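Local atomic coordinates of vinylacetyl-CoA Delta-isomerase (Nitrosopumilus maritimus SCM1, PDB entry 6VJR), a protein that probably isomerises vinylacetyl-CoA and dehydrates 4-hydroxybutyryl-CoA, using FAD and a [4Fe-4S] cluster with an associated iron ion. Residues Y46-A49 and L50-A54; L80-Q83 and N84-Q87; L130-V133 and K134-Q138. All coordinates share one frame; numbering follows the deposited sequence. Where two conformers were deposited one is given.

Contact 1 (Y46-A49 and L50-A54)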
ATOM      1  N   TYR A  46     -37.069   7.121  -8.274  1.00 15.63           N
ATOM      2  CA  TYR A  46     -38.475   7.380  -8.012  1.00 16.04           C
ATOM      3  C   TYR A  46     -39.104   6.172  -7.344  1.00 16.49           C
ATOM      4  O   TYR A  46     -39.894   6.339  -6.433  1.00 18.89           O
ATOM      5  CB  TYR A  46     -39.193   7.774  -9.303  1.00 16.75           C
ATOM      6  CG  TYR A  46     -38.852   9.125  -9.919  1.00 17.48           C
ATOM      7  CD1 TYR A  46     -37.825   9.306 -10.831  1.00 17.03           C
ATOM      8  CD2 TYR A  46     -39.595  10.236  -9.576  1.00 17.94           C
ATOM      9  CE1 TYR A  46     -37.563  10.553 -11.389  1.00 16.80           C
ATOM     10  CE2 TYR A  46     -39.386  11.466 -10.153  1.00 18.93           C
ATOM     11  CZ  TYR A  46     -38.352  11.641 -11.058  1.00 17.93           C
ATOM     12  OH  TYR A  46     -38.183  12.879 -11.602  1.00 19.72           O
ATOM     13  N   ASP A  47     -38.834   4.978  -7.863  1.00 17.84           N
ATOM     14  CA  ASP A  47     -39.440   3.764  -7.323  1.00 20.03           C
ATOM     15  C   ASP A  47     -39.046   3.546  -5.858  1.00 19.27           C
ATOM     16  O   ASP A  47     -39.838   3.105  -5.047  1.00 18.91           O
ATOM     17  CB  ASP A  47     -39.188   2.585  -8.254  1.00 20.22           C
ATOM     18  CG  ASP A  47     -39.892   2.671  -9.613  1.00 21.55           C
ATOM     19  OD1 ASP A  47     -40.990   3.332  -9.710  1.00 23.22           O
ATOM     20  OD2 ASP A  47     -39.379   2.025 -10.567  1.00 25.44           O
ATOM     21  N   LEU A  48     -37.785   3.800  -5.510  1.00 17.98           N
ATOM     22  CA  LEU A  48     -37.361   3.639  -4.130  1.00 17.40           C
ATOM     23  C   LEU A  48     -38.146   4.561  -3.192  1.00 18.36           C
ATOM     24  O   LEU A  48     -38.521   4.142  -2.105  1.00 19.59           O
ATOM     25  CB  LEU A  48     -35.859   3.847  -4.010  1.00 17.27           C
ATOM     26  CG  LEU A  48     -35.309   3.774  -2.587  1.00 17.96           C
ATOM     27  CD1 LEU A  48     -35.522   2.344  -2.126  1.00 18.47           C
ATOM     28  CD2 LEU A  48     -33.864   4.185  -2.457  1.00 18.75           C
ATOM     29  N   ALA A  49     -38.428   5.794  -3.626  1.00 19.12           N
ATOM     30  CA  ALA A  49     -39.209   6.713  -2.806  1.00 20.10           C
ATOM     31  C   ALA A  49     -40.625   6.191  -2.548  1.00 23.21           C
ATOM     32  O   ALA A  49     -41.191   6.519  -1.514  1.00 25.50           O
ATOM     33  CB  ALA A  49     -39.195   8.087  -3.439  1.00 21.48           C
ATOM     34  N   LEU A  50     -41.193   5.391  -3.474  1.00 21.81           N
ATOM     35  CA  LEU A  50     -42.495   4.767  -3.264  1.00 24.74           C
ATOM     36  C   LEU A  50     -42.393   3.573  -2.326  1.00 23.97           C
ATOM     37  O   LEU A  50     -43.281   3.350  -1.519  1.00 29.92           O
ATOM     38  CB  LEU A  50     -43.067   4.346  -4.618  1.00 25.86           C
ATOM     39  CG  LEU A  50     -43.548   5.499  -5.509  1.00 29.05           C
ATOM     40  CD1 LEU A  50     -44.012   4.923  -6.819  1.00 31.27           C
ATOM     41  CD2 LEU A  50     -44.661   6.309  -4.848  1.00 33.14           C
ATOM     42  N   ARG A  51     -41.348   2.754  -2.484  1.00 22.12           N
ATOM     43  CA  ARG A  51     -41.202   1.549  -1.676  1.00 23.08           C
ATOM     44  C   ARG A  51     -40.731   1.835  -0.255  1.00 22.78           C
ATOM     45  O   ARG A  51     -41.090   1.103   0.652  1.00 25.82           O
ATOM     46  CB  ARG A  51     -40.191   0.619  -2.333  1.00 24.35           C
ATOM     47  CG  ARG A  51     -40.779   0.045  -3.606  1.00 29.35           C
ATOM     48  CD  ARG A  51     -40.020  -1.199  -4.045  1.00 30.70           C
ATOM     49  NE  ARG A  51     -38.570  -1.051  -4.008  1.00 26.67           N
ATOM     50  CZ  ARG A  51     -37.786  -0.492  -4.930  1.00 25.38           C
ATOM     51  NH1 ARG A  51     -36.528  -0.276  -4.597  1.00 25.06           N
ATOM     52  NH2 ARG A  51     -38.191  -0.191  -6.167  1.00 26.86           N
ATOM     53  N   GLU A  52     -39.838   2.821  -0.094  1.00 23.14           N
ATOM     54  CA  GLU A  52     -39.143   3.087   1.159  1.00 21.71           C
ATOM     55  C   GLU A  52     -39.225   4.586   1.412  1.00 20.06           C
ATOM     56  O   GLU A  52     -38.218   5.273   1.326  1.00 20.84           O
ATOM     57  CB  GLU A  52     -37.703   2.557   1.056  1.00 22.90           C
ATOM     58  CG  GLU A  52     -37.658   1.071   0.735  1.00 25.42           C
ATOM     59  CD  GLU A  52     -36.325   0.343   0.937  1.00 30.28           C
ATOM     60  OE1 GLU A  52     -35.531   0.786   1.815  1.00 33.33           O
ATOM     61  OE2 GLU A  52     -36.044  -0.662   0.227  1.00 37.22           O
ATOM     62  N   GLU A  53     -40.438   5.066   1.751  1.00 22.07           N
ATOM     63  CA  GLU A  53     -40.704   6.498   1.852  1.00 23.25           C
ATOM     64  C   GLU A  53     -39.805   7.200   2.865  1.00 21.32           C
ATOM     65  O   GLU A  53     -39.352   8.315   2.606  1.00 24.11           O
ATOM     66  CB  GLU A  53     -42.120   6.845   2.310  1.00 30.08           C
ATOM     67  CG  GLU A  53     -43.191   6.558   1.275  1.00 41.66           C
ATOM     68  CD  GLU A  53     -44.558   6.938   1.812  1.00 50.46           C
ATOM     69  OE1 GLU A  53     -44.654   7.600   2.879  1.00 52.25           O
ATOM     70  OE2 GLU A  53     -45.535   6.530   1.148  1.00 63.48           O
ATOM     71  N   ALA A  54     -39.571   6.592   4.039  1.00 22.22           N
ATOM     72  CA  ALA A  54     -38.775   7.295   5.038  1.00 22.69           C
ATOM     73  C   ALA A  54     -37.318   7.440   4.581  1.00 21.01           C
ATOM     74  O   ALA A  54     -36.676   8.445   4.874  1.00 21.44           O
ATOM     75  CB  ALA A  54     -38.878   6.630   6.376  1.00 24.29           C
TER
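Leu48 CG, anti to the backbone N (chi1 177°), and the bend of Arg51 at chi3 (-46°) together bring the leucine methyl and the guanidinium into contact. The bend folds the guanidinium back over the preceding turn, where one of its faces lies above Asp47 O and Leu48 CA, both offset toward the rim of the group. The two side chains cross at about a right angle, with Leu48 CD1 3.7 Å from Arg51 NH1. The other terminal nitrogen, NH2, packs 3.6 Å from Asp47 CB; the carboxylate makes no salt bridge with Arg51, Asp47 OD2 staying 5.1 Å from Arg51 NH2. The polar ends look elsewhere: Arg51 NH1 forms a salt bridge with Glu44, two turns earlier, and Asp47 OD1 accepts from the backbone N of Gly5. Leu48 CD1 also touches Glu52, reaching its carboxylate carbon CD at 3.7 Å, so this one methyl packs against both the guanidinium nitrogen of Arg51 and the carboxylate carbon of Glu52.

The backbone records the end of the helix. Arg51 N donates to Asp47 O at 3.0 Å and Glu52 N to Leu48 O at 2.7 Å, the latter with an N-H...O angle of 153°. Glu52 then leaves helical geometry, and Ala49 O is met by Glu53 CA in a CA-H...O contact of 3.4 Å. Leu48 and Glu52 also pack on Lys89 of helix 77-94, while Glu53 OE1 forms a salt bridge with Lys66. Taken together, the features are those of a helix C-terminus followed at once by a new helix: one non-helical residue, Glu52, ends helix 36-51 and occupies the N-cap position of the short helix 53-56.

Contact 2 (L80-Q83 and N84-Q87)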
ATOM      1  N   LEU A  80     -28.438  15.011   6.143  1.00 13.71           N
ATOM      2  CA  LEU A  80     -27.220  14.663   5.417  1.00 13.71           C
ATOM      3  C   LEU A  80     -26.923  13.173   5.494  1.00 12.57           C
ATOM      4  O   LEU A  80     -26.554  12.532   4.507  1.00 14.30           O
ATOM      5  CB  LEU A  80     -26.089  15.498   5.966  1.00 14.23           C
ATOM      6  CG  LEU A  80     -26.181  17.005   5.796  1.00 13.57           C
ATOM      7  CD1 LEU A  80     -25.040  17.695   6.533  1.00 16.62           C
ATOM      8  CD2 LEU A  80     -26.230  17.391   4.332  1.00 15.54           C
ATOM      9  N   VAL A  81     -27.038  12.630   6.688  1.00 14.00           N
ATOM     10  CA  VAL A  81     -26.869  11.208   6.885  1.00 13.71           C
ATOM     11  C   VAL A  81     -27.851  10.384   6.055  1.00 13.15           C
ATOM     12  O   VAL A  81     -27.476   9.391   5.434  1.00 13.86           O
ATOM     13  CB  VAL A  81     -26.930  10.818   8.358  1.00 15.02           C
ATOM     14  CG1 VAL A  81     -26.883   9.309   8.514  1.00 16.50           C
ATOM     15  CG2 VAL A  81     -25.813  11.469   9.127  1.00 17.27           C
ATOM     16  N   LEU A  82     -29.104  10.796   6.000  1.00 13.64           N
ATOM     17  CA  LEU A  82     -30.097  10.097   5.199  1.00 13.52           C
ATOM     18  C   LEU A  82     -29.798  10.127   3.701  1.00 13.53           C
ATOM     19  O   LEU A  82     -30.109   9.167   2.982  1.00 13.96           O
ATOM     20  CB  LEU A  82     -31.453  10.687   5.527  1.00 15.76           C
ATOM     21  CG  LEU A  82     -32.040  10.170   6.840  1.00 17.21           C
ATOM     22  CD1 LEU A  82     -33.182  11.064   7.250  1.00 18.13           C
ATOM     23  CD2 LEU A  82     -32.586   8.752   6.734  1.00 19.49           C
ATOM     24  N   GLN A  83     -29.165  11.208   3.222  1.00 13.42           N
ATOM     25  CA  GLN A  83     -28.706  11.240   1.828  1.00 13.70           C
ATOM     26  C   GLN A  83     -27.752  10.056   1.609  1.00 12.69           C
ATOM     27  O   GLN A  83     -27.897   9.321   0.620  1.00 12.95           O
ATOM     28  CB  GLN A  83     -27.901  12.496   1.452  1.00 13.24           C
ATOM     29  CG  GLN A  83     -28.697  13.794   1.477  1.00 14.36           C
ATOM     30  CD  GLN A  83     -27.834  15.014   1.255  1.00 14.05           C
ATOM     31  OE1 GLN A  83     -26.625  14.995   1.505  1.00 16.79           O
ATOM     32  NE2 GLN A  83     -28.430  16.070   0.754  1.00 17.18           N
ATOM     33  N   ASN A  84     -26.802   9.870   2.535  1.00 13.23           N
ATOM     34  CA  ASN A  84     -25.812   8.782   2.428  1.00 12.61           C
ATOM     35  C   ASN A  84     -26.447   7.394   2.518  1.00 13.56           C
ATOM     36  O   ASN A  84     -26.123   6.503   1.758  1.00 13.77           O
ATOM     37  CB  ASN A  84     -24.719   8.929   3.474  1.00 13.75           C
ATOM     38  CG  ASN A  84     -23.739  10.060   3.300  1.00 12.75           C
ATOM     39  OD1 ASN A  84     -23.107  10.456   4.284  1.00 15.72           O
ATOM     40  ND2 ASN A  84     -23.531  10.547   2.083  1.00 14.81           N
ATOM     41  N   LYS A  85     -27.414   7.217   3.416  1.00 13.22           N
ATOM     42  CA  LYS A  85     -28.113   5.934   3.543  1.00 12.15           C
ATOM     43  C   LYS A  85     -28.831   5.587   2.229  1.00 12.82           C
ATOM     44  O   LYS A  85     -28.756   4.462   1.736  1.00 14.63           O
ATOM     45  CB  LYS A  85     -29.070   5.994   4.709  1.00 13.80           C
ATOM     46  CG  LYS A  85     -28.416   6.121   6.060  1.00 15.10           C
ATOM     47  CD  LYS A  85     -29.382   6.147   7.208  1.00 16.66           C
ATOM     48  CE  LYS A  85     -28.705   5.941   8.506  1.00 19.72           C
ATOM     49  NZ  LYS A  85     -29.632   6.089   9.605  1.00 21.92           N
ATOM     50  N   MET A  86     -29.533   6.575   1.651  1.00 14.13           N
ATOM     51  CA  MET A  86     -30.198   6.449   0.362  1.00 12.62           C
ATOM     52  C   MET A  86     -29.211   6.095  -0.748  1.00 13.07           C
ATOM     53  O   MET A  86     -29.491   5.229  -1.579  1.00 13.36           O
ATOM     54  CB  MET A  86     -31.045   7.706   0.090  1.00 14.14           C
ATOM     55  CG  MET A  86     -31.734   7.633  -1.277  1.00 15.04           C
ATOM     56  SD  MET A  86     -32.682   9.110  -1.649  1.00 17.53           S
ATOM     57  CE  MET A  86     -31.413  10.342  -1.916  1.00 18.32           C
ATOM     58  N   GLN A  87     -28.115   6.850  -0.813  1.00 12.55           N
ATOM     59  CA  GLN A  87     -27.060   6.617  -1.804  1.00 12.44           C
ATOM     60  C   GLN A  87     -26.547   5.171  -1.787  1.00 11.64           C
ATOM     61  O   GLN A  87     -26.404   4.540  -2.846  1.00 13.50           O
ATOM     62  CB  GLN A  87     -25.952   7.625  -1.613  1.00 13.49           C
ATOM     63  CG  GLN A  87     -26.323   9.030  -2.064  1.00 14.85           C
ATOM     64  CD  GLN A  87     -25.455  10.114  -1.467  1.00 15.20           C
ATOM     65  OE1 GLN A  87     -24.754   9.899  -0.471  1.00 16.54           O
ATOM     66  NE2 GLN A  87     -25.485  11.293  -2.087  1.00 16.65           N
TER
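Gln83 and Gln87 are joined by the backbone: Gln87 N donates to Gln83 O at 2.9 Å. Met86 N to Leu82 O and Lys85 N to Val81 O repeat this i to i+4 pattern, whereas the bond from Asn84 N to Leu80 O is weak at 3.3 Å.

The side-chain hydrogen bond is that of Asn84 ND2 to Gln87 OE1, 2.9 Å long; the acceptor lies in the amide plane of Asn84, and the N-H...O angle of 163° shows a nearly straight bond. ND2 also bonds weakly to Arg291 O, Asn84 OD1 bonds to Ser344, and Gln87 NE2 bonds weakly to Ser292. The Gln87 side chain is about 4 Å from those of Cys101 and Cys295, both [4Fe-4S] ligands, which puts this turn in the cluster's second shell. A leucine in place of Gln87 would probably leave Asn84 ND2 without this acceptor and Ser292, a residue of the cluster pocket, without its weak partner.

Apolar contact is made by the extended chain of Lys85, with CE 3.8 Å from Val81 CG1 and CD 4.2 Å from Leu82 CD2. It runs back along the preceding turn, carrying NZ to Lys496 O of the second subunit.

Helix 77-94 is flanked by helix 101-121, touched by Gln83 and Gln87; helix 320-345, met by Val81 and Asn84; and helix 53-56, touched by Lys85 and Met86.

Contact 3 (L130-V133 and K134-Q138)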
ATOM      1  N   LEU A 130     -35.046  29.983  -4.362  1.00 19.49           N
ATOM      2  CA  LEU A 130     -36.112  29.312  -3.633  1.00 21.85           C
ATOM      3  C   LEU A 130     -37.349  29.070  -4.507  1.00 21.44           C
ATOM      4  O   LEU A 130     -38.016  28.024  -4.374  1.00 20.76           O
ATOM      5  CB  LEU A 130     -36.482  30.093  -2.369  1.00 23.35           C
ATOM      6  CG  LEU A 130     -35.423  30.113  -1.268  1.00 24.68           C
ATOM      7  CD1 LEU A 130     -35.882  30.972  -0.124  1.00 25.94           C
ATOM      8  CD2 LEU A 130     -35.102  28.679  -0.805  1.00 27.50           C
ATOM      9  N   GLU A 131     -37.693  30.035  -5.378  1.00 21.08           N
ATOM     10  CA  GLU A 131     -38.818  29.813  -6.277  1.00 22.08           C
ATOM     11  C   GLU A 131     -38.515  28.643  -7.212  1.00 18.91           C
ATOM     12  O   GLU A 131     -39.411  27.871  -7.546  1.00 21.42           O
ATOM     13  CB  GLU A 131     -39.204  31.065  -7.061  1.00 24.74           C
ATOM     14  CG  GLU A 131     -39.699  32.189  -6.171  1.00 28.21           C
ATOM     15  CD  GLU A 131     -41.090  31.963  -5.623  1.00 35.08           C
ATOM     16  OE1 GLU A 131     -41.409  32.765  -4.746  1.00 45.94           O
ATOM     17  OE2 GLU A 131     -41.864  31.068  -6.052  1.00 39.26           O
ATOM     18  N   PHE A 132     -37.243  28.501  -7.608  1.00 17.48           N
ATOM     19  CA  PHE A 132     -36.865  27.374  -8.442  1.00 19.25           C
ATOM     20  C   PHE A 132     -37.023  26.056  -7.675  1.00 18.12           C
ATOM     21  O   PHE A 132     -37.554  25.076  -8.200  1.00 18.54           O
ATOM     22  CB  PHE A 132     -35.444  27.589  -8.976  1.00 17.78           C
ATOM     23  CG  PHE A 132     -34.947  26.398  -9.777  1.00 18.60           C
ATOM     24  CD1 PHE A 132     -35.322  26.266 -11.102  1.00 21.29           C
ATOM     25  CD2 PHE A 132     -34.114  25.435  -9.231  1.00 20.21           C
ATOM     26  CE1 PHE A 132     -34.858  25.216 -11.871  1.00 22.78           C
ATOM     27  CE2 PHE A 132     -33.695  24.345  -9.999  1.00 22.01           C
ATOM     28  CZ  PHE A 132     -34.075  24.236 -11.311  1.00 21.03           C
ATOM     29  N   VAL A 133     -36.556  26.029  -6.428  1.00 18.42           N
ATOM     30  CA  VAL A 133     -36.679  24.847  -5.599  1.00 18.41           C
ATOM     31  C   VAL A 133     -38.151  24.470  -5.452  1.00 16.97           C
ATOM     32  O   VAL A 133     -38.498  23.301  -5.554  1.00 19.10           O
ATOM     33  CB  VAL A 133     -35.997  25.027  -4.233  1.00 18.24           C
ATOM     34  CG1 VAL A 133     -36.336  23.845  -3.322  1.00 20.86           C
ATOM     35  CG2 VAL A 133     -34.479  25.165  -4.448  1.00 18.00           C
ATOM     36  N   LYS A 134     -39.004  25.456  -5.182  1.00 19.55           N
ATOM     37  CA  LYS A 134     -40.424  25.174  -5.041  1.00 21.08           C
ATOM     38  C   LYS A 134     -40.967  24.495  -6.295  1.00 21.22           C
ATOM     39  O   LYS A 134     -41.659  23.483  -6.212  1.00 23.38           O
ATOM     40  CB  LYS A 134     -41.157  26.472  -4.740  1.00 23.27           C
ATOM     41  CG  LYS A 134     -42.651  26.324  -4.873  1.00 27.99           C
ATOM     42  CD  LYS A 134     -43.405  27.570  -4.452  1.00 31.98           C
ATOM     43  CE  LYS A 134     -44.879  27.418  -4.571  1.00 35.89           C
ATOM     44  NZ  LYS A 134     -45.496  28.633  -4.061  1.00 39.46           N
ATOM     45  N   MET A 135     -40.649  25.052  -7.471  0.57 21.03           N
ATOM     46  CA  MET A 135     -41.086  24.465  -8.733  0.57 21.63           C
ATOM     47  C   MET A 135     -40.634  23.001  -8.828  0.57 20.17           C
ATOM     48  O   MET A 135     -41.452  22.113  -9.023  0.57 21.62           O
ATOM     49  CB  MET A 135     -40.561  25.279  -9.921  0.57 22.57           C
ATOM     50  CG  MET A 135     -40.938  24.716 -11.283  0.57 24.21           C
ATOM     51  SD  MET A 135     -40.248  25.655 -12.663  0.57 30.45           S
ATOM     52  CE  MET A 135     -38.507  25.203 -12.636  0.57 29.79           C
ATOM     53  N   VAL A 136     -39.325  22.734  -8.699  1.00 19.58           N
ATOM     54  CA  VAL A 136     -38.835  21.399  -8.980  1.00 19.05           C
ATOM     55  C   VAL A 136     -39.327  20.392  -7.942  1.00 19.35           C
ATOM     56  O   VAL A 136     -39.521  19.225  -8.263  1.00 19.42           O
ATOM     57  CB  VAL A 136     -37.311  21.362  -9.195  1.00 19.20           C
ATOM     58  CG1 VAL A 136     -36.888  22.280 -10.323  1.00 20.82           C
ATOM     59  CG2 VAL A 136     -36.509  21.714  -7.973  1.00 20.03           C
ATOM     60  N   GLN A 137     -39.499  20.839  -6.703  1.00 18.85           N
ATOM     61  CA  GLN A 137     -40.099  20.015  -5.659  1.00 19.87           C
ATOM     62  C   GLN A 137     -41.554  19.629  -5.949  1.00 21.37           C
ATOM     63  O   GLN A 137     -41.957  18.490  -5.728  1.00 21.02           O
ATOM     64  CB  GLN A 137     -39.991  20.698  -4.302  1.00 19.70           C
ATOM     65  CG  GLN A 137     -38.592  20.620  -3.694  1.00 20.36           C
ATOM     66  CD  GLN A 137     -38.545  21.069  -2.243  1.00 19.37           C
ATOM     67  OE1 GLN A 137     -39.533  21.576  -1.660  1.00 20.44           O
ATOM     68  NE2 GLN A 137     -37.348  20.924  -1.693  1.00 19.43           N
ATOM     69  N   GLN A 138     -42.355  20.607  -6.368  1.00 20.74           N
ATOM     70  CA  GLN A 138     -43.747  20.369  -6.707  1.00 22.25           C
ATOM     71  C   GLN A 138     -43.881  19.373  -7.856  1.00 21.41           C
ATOM     72  O   GLN A 138     -44.743  18.498  -7.808  1.00 24.74           O
ATOM     73  CB  GLN A 138     -44.433  21.663  -7.137  1.00 25.55           C
ATOM     74  CG  GLN A 138     -44.526  22.716  -6.049  1.00 29.94           C
ATOM     75  CD  GLN A 138     -45.225  23.975  -6.522  1.00 36.80           C
ATOM     76  OE1 GLN A 138     -44.879  24.594  -7.540  1.00 43.27           O
ATOM     77  NE2 GLN A 138     -46.267  24.336  -5.807  1.00 41.33           N
TER
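Val136 lays its CG1 methyl over one face of the Phe132 ring, 3.9 Å from the centroid and 22° off the ring normal, in a CH-pi contact. The methyl is offset toward the rim and comes closest to CZ, at 3.6 Å. Met135 approaches the same ring differently: in the conformer given, and so less surely, its CE lies obliquely to the ring, 3.7 Å from Phe132 CD1. The Phe132 ring reaches forward to these partners because its CG is anti to the backbone N (chi1 176°).

On another side of the helix, Val133 and Gln137 lie side by side and point the same way, with Val133 CG1 3.5 Å from Gln137 NE2. This amide is gripped at both ends, NE2 donating to Leu71 O and OE1 bonding to the hydroxyls of Thr63 and Ser60, which should fix its rotation. Beneath the side chains, Val136 N donates to Phe132 O at 3.0 Å and Gln137 N to Val133 O at 2.9 Å, in regular helical fashion.

From helix 125-139, Phe132 touches Met107 of helix 101-121 and Ile197 of strand 195-198, and Trp195 of that strand meets its ring edge-to-face.

How the contacts relate
The three contacts follow in series along the chain, each local, two along a helix and the first across the junction of two helices, and all lie in the N-terminal, 4-hydroxyphenylacetate 3-hydroxylase-like part of the protein. Contact 1, where helices 36-51 and 53-56 join, and contact 2, on helix 77-94, have centres about 13 Å apart and touch, Leu48 CD2 lying 4.2 Å from Met86 CG. Contact 3, on helix 125-139, touches neither: its centre is about 20 Å from that of contact 1 and about 21 Å from that of contact 2. Contacts 2 and 3 nevertheless both pack on helix 101-121. Contact 2 borders the iron-sulfur cluster, the Leu48 side chain of contact 1 is about 11 Å from it, and contact 3 joins the helices to strand 195-198.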